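Local coordinates for Glyoxalase/bleomycin resistance protein/dioxygenase (Nocardioides sp., PDB 4MYM) that is of unproven function but probably belongs to the superfamily of glyoxalases, bleomycin resistance proteins and dioxygenases, and assembles as two chains, at residues V37-E42 with A91-G96; E46-K51 with C145-E150; L56-R59 with A64-E67; T113-L118 with R137-P142. All coordinates share one frame; numbering follows the deposited sequence.

Contact 1: residues V37-E42 with A91-G96; sequences VTHDLE and AEEPSG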
# COMPACT_ATOMS: atom_id res chain seq x y z
N VAL A 37 7.75 -5.10 -2.60
CA VAL A 37 8.94 -5.93 -2.54
C VAL A 37 9.14 -6.55 -3.92
O VAL A 37 8.25 -7.25 -4.43
CB VAL A 37 8.81 -7.00 -1.44
CG1 VAL A 37 9.97 -7.98 -1.48
CG2 VAL A 37 8.71 -6.32 -0.08
N THR A 38 10.27 -6.25 -4.54
CA THR A 38 10.56 -6.76 -5.87
C THR A 38 11.72 -7.78 -5.84
O THR A 38 12.48 -7.86 -4.85
CB THR A 38 10.86 -5.60 -6.87
OG1 THR A 38 10.91 -6.11 -8.21
CG2 THR A 38 12.18 -4.91 -6.55
N HIS A 39 11.80 -8.58 -6.91
CA HIS A 39 12.91 -9.50 -7.15
C HIS A 39 13.62 -9.19 -8.47
O HIS A 39 14.56 -9.89 -8.86
CB HIS A 39 12.41 -10.94 -7.13
CG HIS A 39 11.68 -11.29 -5.89
ND1 HIS A 39 12.31 -11.53 -4.69
CD2 HIS A 39 10.35 -11.38 -5.63
CE1 HIS A 39 11.41 -11.78 -3.76
NE2 HIS A 39 10.21 -11.68 -4.30
N ASP A 40 13.18 -8.14 -9.14
CA ASP A 40 13.77 -7.71 -10.40
C ASP A 40 13.37 -6.26 -10.56
O ASP A 40 12.35 -5.95 -11.17
CB ASP A 40 13.28 -8.57 -11.56
CG ASP A 40 13.96 -8.21 -12.90
OD1 ASP A 40 14.53 -7.10 -13.06
OD2 ASP A 40 13.90 -9.07 -13.80
N LEU A 41 14.18 -5.38 -9.96
CA LEU A 41 13.85 -3.97 -9.89
C LEU A 41 13.63 -3.37 -11.28
O LEU A 41 12.64 -2.68 -11.50
CB LEU A 41 14.95 -3.20 -9.14
CG LEU A 41 14.80 -1.68 -9.09
CD1 LEU A 41 13.58 -1.29 -8.26
CD2 LEU A 41 16.07 -1.05 -8.53
N GLU A 42 14.53 -3.63 -12.22
CA GLU A 42 14.43 -2.98 -13.53
C GLU A 42 13.18 -3.38 -14.31
O GLU A 42 12.58 -2.54 -14.97
CB GLU A 42 15.71 -3.17 -14.37
CG GLU A 42 16.94 -2.50 -13.77
CD GLU A 42 16.67 -1.09 -13.26
OE1 GLU A 42 16.06 -0.29 -14.00
OE2 GLU A 42 17.06 -0.78 -12.11
N ALA A 91 11.78 -14.50 -0.08
CA ALA A 91 12.97 -14.91 -0.82
C ALA A 91 12.72 -14.96 -2.33
O ALA A 91 13.56 -14.55 -3.13
CB ALA A 91 13.47 -16.26 -0.32
N GLU A 92 11.53 -15.43 -2.72
CA GLU A 92 11.20 -15.64 -4.13
C GLU A 92 9.82 -15.10 -4.47
O GLU A 92 9.02 -14.82 -3.59
CB GLU A 92 11.22 -17.13 -4.43
CG GLU A 92 12.54 -17.80 -4.08
CD GLU A 92 12.72 -19.12 -4.80
OE1 GLU A 92 11.72 -19.86 -4.96
OE2 GLU A 92 13.86 -19.42 -5.21
N GLU A 93 9.52 -15.01 -5.77
CA GLU A 93 8.18 -14.64 -6.25
C GLU A 93 7.10 -15.42 -5.51
O GLU A 93 7.22 -16.63 -5.39
CB GLU A 93 8.05 -14.92 -7.75
CG GLU A 93 8.84 -13.97 -8.63
CD GLU A 93 8.19 -12.60 -8.77
OE1 GLU A 93 6.95 -12.49 -8.58
OE2 GLU A 93 8.92 -11.63 -9.07
N PRO A 94 6.05 -14.73 -5.03
CA PRO A 94 5.01 -15.41 -4.25
C PRO A 94 4.16 -16.38 -5.06
O PRO A 94 4.03 -16.22 -6.26
CB PRO A 94 4.14 -14.25 -3.73
CG PRO A 94 4.34 -13.16 -4.72
CD PRO A 94 5.76 -13.29 -5.19
N SER A 95 3.57 -17.37 -4.38
CA SER A 95 2.74 -18.38 -5.04
C SER A 95 1.31 -17.89 -5.31
O SER A 95 0.54 -18.56 -5.99
CB SER A 95 2.67 -19.64 -4.18
OG SER A 95 1.99 -19.38 -2.96
N GLY A 96 0.96 -16.73 -4.76
CA GLY A 96 -0.32 -16.09 -5.05
C GLY A 96 -0.22 -14.60 -4.77
O GLY A 96 0.86 -14.10 -4.43
O HOH W 1 9.66 -8.96 -8.88

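Contact 2: residues E46-K51 with C145-E150; sequences EFYTTK and CGEFWE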
# COMPACT_ATOMS: atom_id res chain seq x y z
N GLU A 46 10.13 -0.81 -15.27
CA GLU A 46 9.57 -0.79 -16.62
C GLU A 46 8.03 -0.89 -16.63
O GLU A 46 7.35 -0.15 -17.35
CB GLU A 46 10.20 -1.93 -17.44
CG GLU A 46 9.69 -2.07 -18.87
CD GLU A 46 10.06 -0.90 -19.78
OE1 GLU A 46 10.90 -0.05 -19.39
OE2 GLU A 46 9.50 -0.84 -20.90
N PHE A 47 7.49 -1.79 -15.80
CA PHE A 47 6.04 -1.98 -15.70
C PHE A 47 5.31 -0.71 -15.23
O PHE A 47 4.39 -0.23 -15.89
CB PHE A 47 5.73 -3.17 -14.77
CG PHE A 47 4.26 -3.44 -14.58
CD1 PHE A 47 3.54 -2.78 -13.61
CD2 PHE A 47 3.60 -4.39 -15.37
CE1 PHE A 47 2.18 -3.02 -13.43
CE2 PHE A 47 2.25 -4.64 -15.19
CZ PHE A 47 1.54 -3.96 -14.21
N TYR A 48 5.73 -0.14 -14.09
CA TYR A 48 4.97 0.97 -13.51
C TYR A 48 5.08 2.25 -14.31
O TYR A 48 4.12 3.02 -14.36
CB TYR A 48 5.34 1.21 -12.04
CG TYR A 48 5.10 -0.04 -11.22
CD1 TYR A 48 3.80 -0.41 -10.84
CD2 TYR A 48 6.15 -0.89 -10.91
CE1 TYR A 48 3.58 -1.58 -10.13
CE2 TYR A 48 5.94 -2.06 -10.20
CZ TYR A 48 4.67 -2.40 -9.82
OH TYR A 48 4.51 -3.56 -9.12
N THR A 49 6.25 2.46 -14.93
CA THR A 49 6.47 3.63 -15.78
C THR A 49 5.72 3.51 -17.11
O THR A 49 4.88 4.35 -17.43
CB THR A 49 7.96 3.86 -16.07
OG1 THR A 49 8.55 2.67 -16.61
CG2 THR A 49 8.69 4.24 -14.79
N THR A 50 6.00 2.46 -17.88
CA THR A 50 5.44 2.38 -19.25
C THR A 50 3.96 1.96 -19.28
O THR A 50 3.21 2.45 -20.12
CB THR A 50 6.25 1.44 -20.15
OG1 THR A 50 6.03 0.09 -19.73
CG2 THR A 50 7.74 1.77 -20.08
N LYS A 51 3.54 1.08 -18.37
CA LYS A 51 2.16 0.59 -18.38
C LYS A 51 1.22 1.47 -17.58
O LYS A 51 0.09 1.71 -18.00
CB LYS A 51 2.06 -0.83 -17.84
CG LYS A 51 3.01 -1.83 -18.46
CD LYS A 51 2.70 -2.08 -19.91
CE LYS A 51 3.53 -3.24 -20.47
NZ LYS A 51 3.32 -4.49 -19.70
N CYS A 145 5.19 -7.39 -8.52
CA CYS A 145 5.71 -7.52 -7.16
C CYS A 145 4.77 -8.27 -6.23
O CYS A 145 4.70 -7.99 -5.02
CB CYS A 145 6.02 -6.13 -6.60
SG CYS A 145 7.36 -5.29 -7.47
N GLY A 146 4.05 -9.25 -6.78
CA GLY A 146 3.10 -10.04 -6.01
C GLY A 146 1.78 -9.34 -5.73
O GLY A 146 0.85 -9.96 -5.24
N GLU A 147 1.70 -8.05 -6.01
CA GLU A 147 0.47 -7.33 -5.75
C GLU A 147 -0.50 -7.53 -6.91
O GLU A 147 -0.10 -7.90 -8.03
CB GLU A 147 0.74 -5.83 -5.56
CG GLU A 147 0.77 -4.99 -6.83
CD GLU A 147 2.03 -5.13 -7.66
OE1 GLU A 147 2.84 -6.07 -7.45
OE2 GLU A 147 2.23 -4.28 -8.56
N PHE A 148 -1.77 -7.26 -6.63
CA PHE A 148 -2.72 -6.95 -7.69
C PHE A 148 -3.32 -5.58 -7.48
O PHE A 148 -3.34 -5.06 -6.36
CB PHE A 148 -3.80 -8.03 -7.86
CG PHE A 148 -4.76 -8.19 -6.72
CD1 PHE A 148 -4.36 -8.72 -5.49
CD2 PHE A 148 -6.11 -7.91 -6.89
CE1 PHE A 148 -5.27 -8.91 -4.46
CE2 PHE A 148 -7.02 -8.09 -5.87
CZ PHE A 148 -6.61 -8.61 -4.66
N TRP A 149 -3.82 -5.04 -8.58
CA TRP A 149 -4.46 -3.73 -8.64
C TRP A 149 -5.95 -3.87 -8.91
O TRP A 149 -6.38 -4.76 -9.66
CB TRP A 149 -3.84 -2.90 -9.76
CG TRP A 149 -2.40 -2.49 -9.50
CD1 TRP A 149 -1.30 -3.30 -9.49
CD2 TRP A 149 -1.93 -1.16 -9.25
NE1 TRP A 149 -0.17 -2.56 -9.23
CE2 TRP A 149 -0.52 -1.25 -9.07
CE3 TRP A 149 -2.55 0.08 -9.14
CZ2 TRP A 149 0.27 -0.12 -8.80
CZ3 TRP A 149 -1.78 1.19 -8.86
CH2 TRP A 149 -0.38 1.09 -8.70
N GLU A 150 -6.72 -3.00 -8.26
CA GLU A 150 -8.14 -2.90 -8.47
C GLU A 150 -8.43 -1.45 -8.88
O GLU A 150 -7.95 -0.52 -8.24
CB GLU A 150 -8.89 -3.22 -7.20
CG GLU A 150 -10.41 -3.05 -7.32
CD GLU A 150 -11.11 -3.00 -5.99
OE1 GLU A 150 -10.76 -2.14 -5.15
OE2 GLU A 150 -12.04 -3.80 -5.77

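Contact 3: residues L56-R59 with A64-E67; sequences LSSR and ADFE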
# COMPACT_ATOMS: atom_id res chain seq x y z
N LEU A 56 9.75 8.18 -12.43
CA LEU A 56 10.85 8.00 -11.47
C LEU A 56 11.20 9.31 -10.77
O LEU A 56 11.28 10.37 -11.39
CB LEU A 56 12.10 7.45 -12.16
CG LEU A 56 12.11 5.95 -12.40
CD1 LEU A 56 13.20 5.59 -13.41
CD2 LEU A 56 12.29 5.18 -11.10
N SER A 57 11.38 9.20 -9.46
CA SER A 57 11.65 10.34 -8.60
C SER A 57 13.04 10.21 -7.97
O SER A 57 13.80 11.18 -7.90
CB SER A 57 10.58 10.43 -7.51
OG SER A 57 10.75 11.59 -6.71
N SER A 58 13.38 9.00 -7.52
CA SER A 58 14.67 8.75 -6.89
C SER A 58 15.10 7.31 -7.05
O SER A 58 14.29 6.42 -7.32
CB SER A 58 14.63 9.13 -5.40
OG SER A 58 13.99 8.14 -4.62
N ARG A 59 16.41 7.11 -6.90
CA ARG A 59 17.02 5.79 -6.95
C ARG A 59 18.09 5.62 -5.88
O ARG A 59 18.87 6.53 -5.64
CB ARG A 59 17.69 5.59 -8.29
CG ARG A 59 16.78 5.11 -9.40
CD ARG A 59 17.64 4.69 -10.57
NE ARG A 59 16.87 4.30 -11.74
CZ ARG A 59 16.46 3.07 -12.02
NH1 ARG A 59 16.69 2.05 -11.19
NH2 ARG A 59 15.78 2.87 -13.13
N ALA A 64 13.92 2.14 -6.11
CA ALA A 64 13.41 3.25 -6.91
C ALA A 64 12.04 3.63 -6.38
O ALA A 64 11.31 2.78 -5.88
CB ALA A 64 13.33 2.85 -8.38
N ASP A 65 11.72 4.92 -6.44
CA ASP A 65 10.36 5.37 -6.18
C ASP A 65 9.92 6.42 -7.18
O ASP A 65 10.72 6.93 -7.98
CB ASP A 65 10.18 5.82 -4.74
CG ASP A 65 10.94 7.08 -4.40
OD1 ASP A 65 11.60 7.69 -5.27
OD2 ASP A 65 10.85 7.46 -3.22
N PHE A 66 8.64 6.71 -7.14
CA PHE A 66 8.00 7.52 -8.16
C PHE A 66 7.43 8.80 -7.58
O PHE A 66 7.27 8.93 -6.36
CB PHE A 66 6.90 6.71 -8.84
CG PHE A 66 7.37 5.42 -9.41
CD1 PHE A 66 8.21 5.40 -10.51
CD2 PHE A 66 6.99 4.21 -8.85
CE1 PHE A 66 8.66 4.21 -11.05
CE2 PHE A 66 7.44 3.01 -9.37
CZ PHE A 66 8.28 3.01 -10.47
N GLU A 67 7.12 9.74 -8.47
CA GLU A 67 6.64 11.06 -8.08
C GLU A 67 5.22 11.02 -7.53
O GLU A 67 4.41 10.16 -7.91
CB GLU A 67 6.71 12.03 -9.27
CG GLU A 67 8.13 12.46 -9.62
CD GLU A 67 8.19 13.53 -10.71
OE1 GLU A 67 7.23 13.67 -11.51
OE2 GLU A 67 9.23 14.22 -10.77
O HOH W 2 8.60 10.86 -4.70

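Contact 4: residues T113-L118 with R137-P142; sequences TAYERL and RCIYFP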
# COMPACT_ATOMS: atom_id res chain seq x y z
N THR A 113 -13.52 2.27 -19.86
CA THR A 113 -12.54 3.05 -20.60
C THR A 113 -11.12 2.75 -20.15
O THR A 113 -10.21 2.55 -20.96
CB THR A 113 -12.80 4.58 -20.44
OG1 THR A 113 -14.05 4.90 -21.04
CG2 THR A 113 -11.74 5.36 -21.14
N ALA A 114 -10.91 2.75 -18.84
CA ALA A 114 -9.58 2.44 -18.30
C ALA A 114 -9.13 1.03 -18.72
O ALA A 114 -7.98 0.83 -19.10
CB ALA A 114 -9.59 2.57 -16.78
N TYR A 115 -10.05 0.08 -18.64
CA TYR A 115 -9.81 -1.31 -19.06
C TYR A 115 -9.25 -1.39 -20.49
O TYR A 115 -8.20 -1.99 -20.74
CB TYR A 115 -11.11 -2.10 -18.93
CG TYR A 115 -11.08 -3.49 -19.51
CD1 TYR A 115 -10.38 -4.51 -18.89
CD2 TYR A 115 -11.76 -3.79 -20.70
CE1 TYR A 115 -10.35 -5.79 -19.41
CE2 TYR A 115 -11.74 -5.08 -21.23
CZ TYR A 115 -11.04 -6.08 -20.58
OH TYR A 115 -10.99 -7.37 -21.09
N GLU A 116 -9.92 -0.72 -21.43
CA GLU A 116 -9.46 -0.74 -22.82
C GLU A 116 -8.09 -0.07 -23.00
O GLU A 116 -7.24 -0.60 -23.72
CB GLU A 116 -10.51 -0.15 -23.76
CG GLU A 116 -11.85 -0.87 -23.76
CD GLU A 116 -11.79 -2.34 -24.21
OE1 GLU A 116 -10.74 -2.79 -24.72
OE2 GLU A 116 -12.81 -3.06 -24.06
N ARG A 117 -7.84 1.06 -22.32
CA ARG A 117 -6.55 1.74 -22.44
C ARG A 117 -5.44 0.88 -21.85
O ARG A 117 -4.37 0.73 -22.45
CB ARG A 117 -6.57 3.12 -21.74
CG ARG A 117 -7.50 4.14 -22.39
CD ARG A 117 -7.43 5.53 -21.75
NE ARG A 117 -8.33 6.49 -22.42
CZ ARG A 117 -7.98 7.38 -23.36
NH1 ARG A 117 -6.72 7.48 -23.80
NH2 ARG A 117 -8.90 8.19 -23.88
N LEU A 118 -5.70 0.31 -20.69
CA LEU A 118 -4.68 -0.50 -20.01
C LEU A 118 -4.41 -1.80 -20.78
O LEU A 118 -3.26 -2.21 -20.95
CB LEU A 118 -5.11 -0.81 -18.57
CG LEU A 118 -4.99 0.37 -17.59
CD1 LEU A 118 -5.64 0.03 -16.27
CD2 LEU A 118 -3.54 0.75 -17.38
N ARG A 137 -18.34 -1.46 -9.76
CA ARG A 137 -17.88 -2.01 -11.00
C ARG A 137 -16.35 -1.99 -10.94
O ARG A 137 -15.75 -0.93 -10.70
CB ARG A 137 -18.40 -1.19 -12.19
CG ARG A 137 -17.94 -1.67 -13.54
CD ARG A 137 -18.80 -1.10 -14.66
NE ARG A 137 -18.58 -1.75 -15.95
CZ ARG A 137 -19.20 -2.85 -16.37
NH1 ARG A 137 -20.09 -3.48 -15.61
NH2 ARG A 137 -18.92 -3.34 -17.58
N CYS A 138 -15.74 -3.16 -11.10
CA CYS A 138 -14.31 -3.36 -10.84
C CYS A 138 -13.56 -4.08 -11.93
O CYS A 138 -14.13 -4.90 -12.67
CB CYS A 138 -14.10 -4.16 -9.56
SG CYS A 138 -14.99 -3.53 -8.15
N ILE A 139 -12.26 -3.79 -12.00
CA ILE A 139 -11.33 -4.57 -12.79
C ILE A 139 -10.10 -4.86 -11.94
O ILE A 139 -9.71 -4.06 -11.07
CB ILE A 139 -10.94 -3.88 -14.11
CG1 ILE A 139 -10.43 -2.46 -13.87
CG2 ILE A 139 -12.16 -3.88 -15.05
CD1 ILE A 139 -10.10 -1.69 -15.13
N TYR A 140 -9.51 -6.03 -12.16
CA TYR A 140 -8.35 -6.50 -11.38
C TYR A 140 -7.22 -6.96 -12.31
O TYR A 140 -7.49 -7.58 -13.34
CB TYR A 140 -8.79 -7.64 -10.47
CG TYR A 140 -9.86 -7.26 -9.49
CD1 TYR A 140 -9.54 -6.64 -8.29
CD2 TYR A 140 -11.20 -7.51 -9.76
CE1 TYR A 140 -10.52 -6.28 -7.38
CE2 TYR A 140 -12.19 -7.16 -8.86
CZ TYR A 140 -11.84 -6.54 -7.68
OH TYR A 140 -12.82 -6.18 -6.81
N PHE A 141 -5.97 -6.62 -11.98
CA PHE A 141 -4.80 -7.06 -12.71
C PHE A 141 -3.59 -7.26 -11.79
O PHE A 141 -3.43 -6.51 -10.83
CB PHE A 141 -4.43 -6.13 -13.89
CG PHE A 141 -4.09 -4.71 -13.51
CD1 PHE A 141 -2.77 -4.30 -13.37
CD2 PHE A 141 -5.09 -3.76 -13.37
CE1 PHE A 141 -2.45 -2.99 -13.07
CE2 PHE A 141 -4.78 -2.44 -13.07
CZ PHE A 141 -3.46 -2.05 -12.92
N PRO A 142 -2.77 -8.30 -12.07
CA PRO A 142 -1.53 -8.50 -11.33
C PRO A 142 -0.44 -7.51 -11.72
O PRO A 142 -0.35 -7.09 -12.88
CB PRO A 142 -1.11 -9.91 -11.75
CG PRO A 142 -1.60 -10.03 -13.15
CD PRO A 142 -2.88 -9.23 -13.21

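Contact 1: residues V37-E42 with A91-G96
His39 lays one face of its imidazole against the peptide chain at Glu92 and Glu93, and this is most of the contact. The place is the turn that leads from strand 33-38, an outer strand of the first sheet of a glyoxalase-like fold, into helix 41-51; it meets the irregular linker that runs from helix 78-85 to strand 99-104, the way into the second sheet. Glu93 N sits 3.5 Å above the ring plane, displaced toward the rim, with Glu92 CA lying over the same face. His39 NE2 comes within 3.4 Å of Glu92 O, but the angle is too poor for a hydrogen bond, so the imidazole touches the linker by packing. CG of His39 stands anti to its own carbonyl carbon (chi1 -55°), which swings the ring across to the linker. Ala91 adds its carbonyl O, 3.6 Å from His39 CE1 and oblique to the ring. The histidine also touches Ala78 of helix 78-85. Glu93 folds back at chi2 (-76°), and its carboxylate passes the imidazole at a steep angle, OE2 coming 3.7 Å from His39 CD2. The next residue of the turn, Asp40, N-caps helix 41-51 through OD1 to Ala43 N. The polar link between the segments is made by one water, which accepts from His39 N at 2.9 Å and donates to Glu93 OE2 at 2.8 Å.

Contact 2: residues E46-K51 with C145-E150
Tyr48, reaching out from helix 41-51, gives its hydroxyl proton to Glu147 OE2 in a very short bond: OH to OE2 is 2.5 Å. The carboxylate oxygen lies at the edge of the phenol, near its plane, and ring and carboxylate planes are tilted 25° from each other. The phenol also touches Trp149, with Tyr48 CE1 3.9 Å from CZ2 of the indole, and Cys145 SG lies 3.7 Å from Tyr48 OH.

One step out are the groups that fix the carboxylate. Trp149 NE1 donates to the anti lone pair of Glu147 OE2 at 3.0 Å, nearly in the indole plane, while Cys145 N donates to the syn lone pair of OE1 at 2.9 Å. Glu147 gets there by a bent chain, CG tucked between N and the carbonyl carbon (chi1 87°) and then turned again at chi2. Further out, Trp149 is stacked on Phe141 of the adjacent strand, and Leu36, Leu73 and Leu75 of the first sheet line the tyrosine. The contact therefore ties helix 41-51 to the start of strand 147-154, the last strand of the second sheet.

Three donors share the two oxygens of a buried carboxylate, which restrains its rotation and would probably favour the ionised form; the very short phenol bond fits a strongly polarised pair.

Contact 3: residues L56-R59 with A64-E67
A beta hairpin with a classic bulge brings Ser57 and Ser58 of strand 56-60 opposite Asp65 of strand 63-66. Asp65 O takes both amides of the bulge, Ser57 N at 2.8 Å and Ser58 N in a weak bond at 3.4 Å, and Asp65 N returns a bond to Ser58 O at 3.1 Å. The bulge shifts the register by one residue: Leu56 pairs with Phe66 on one side of it and Arg59 with Ala64 on the other, both non-hydrogen-bonded.

Ser58 and Asp65 point to the same face of the sheet. Ser58 OG donates to Asp65 OD1 at 2.5 Å, meeting the oxygen from well above the carboxylate plane. Both side chains take the first torsion that sets them between N and the carbonyl carbon (78° for Ser58, 67° for Asp65), which draws hydroxyl and carboxylate together. Ser57 OG instead reaches a water that donates to Phe66 O. On the apolar side, Leu56 CD2 touches both Ala64 CB at 3.7 Å and Phe66 CE1 at 3.8 Å, and Leu56 N comes to the edge of the phenyl ring.

The side chain of Asp65 is about 4 Å from a bound bis-tris molecule, probably from the crystallisation liquor, and makes a salt bridge with Lys159 of the second subunit; backbone groups of that subunit bond Ser57 and Arg59. Helix 41-51 covers the apolar side: Val45 packs on Leu56 and Ala64, Tyr48 and Thr49 on Phe66, and Glu42 holds Arg59 in a salt bridge. Strand 72-77 flanks 63-66 in the sheet.

Contact 4: residues T113-L118 with R137-P142
Helix 108-120 lies against strand 136-142, and two apolar pairs make the join: Tyr115 with Ile139, and Leu118 with Phe141. Ile139 sets CD1 against the helix at Tyr115, 3.9 Å from the backbone N and 4.0 Å from CB. The isoleucine is set for this by CG1 standing between its N and carbonyl carbon (chi1 53°), after which chi2 runs straight and carries CD1 outward. The methyl thus meets the root of the tyrosine, while the Tyr115 ring passes obliquely by CG2 of the same isoleucine.

Leu118, one turn further along the helix, does the same job against the next residue on this face of the strand. Its CD1 stops 4.1 Å from Phe141 CE2, and the two side chains cross at about a right angle.

This is the helix-covered face of the second four-stranded sheet, whose strand order 1-4-3-2 matches that of the first, as in the paired beta modules of the glyoxalase and bleomycin resistance superfamily. Tyr140, between the two apolar residues, points to the opposite face. Around the contact, Phe125 meets the rings of both Tyr115 and Phe141 at steep angles, and Tyr151 of strand 147-154 touches Leu118 and Ile139. Near the start of the strand, Arg137 makes salt bridges to Asp112 on the helix and to Asp131.

In the fold
Helix 41-51 is shared by contacts 1 and 2, whose centres are 12 Å apart; Thr38 CB packs on Cys145 SG at 3.6 Å. Contact 3, its centre 14 Å from that of contact 2, meets the same helix through Thr49 CG2 and Phe66 CE1, and reaches contact 1 where Leu41 CD1 packs on Ala64 N at 4.1 Å. Contact 4 joins contact 2 within the second sheet, where Trp149 N lies 2.7 Å from Phe141 O, but stays about 12 Å from contact 3 at the nearest atoms. Buffer molecules beside Asp65 in contact 3 and bonded to Glu150 in contact 2 may mark a pocket; the second subunit touches all four contacts, contact 4 through Tyr140 alone.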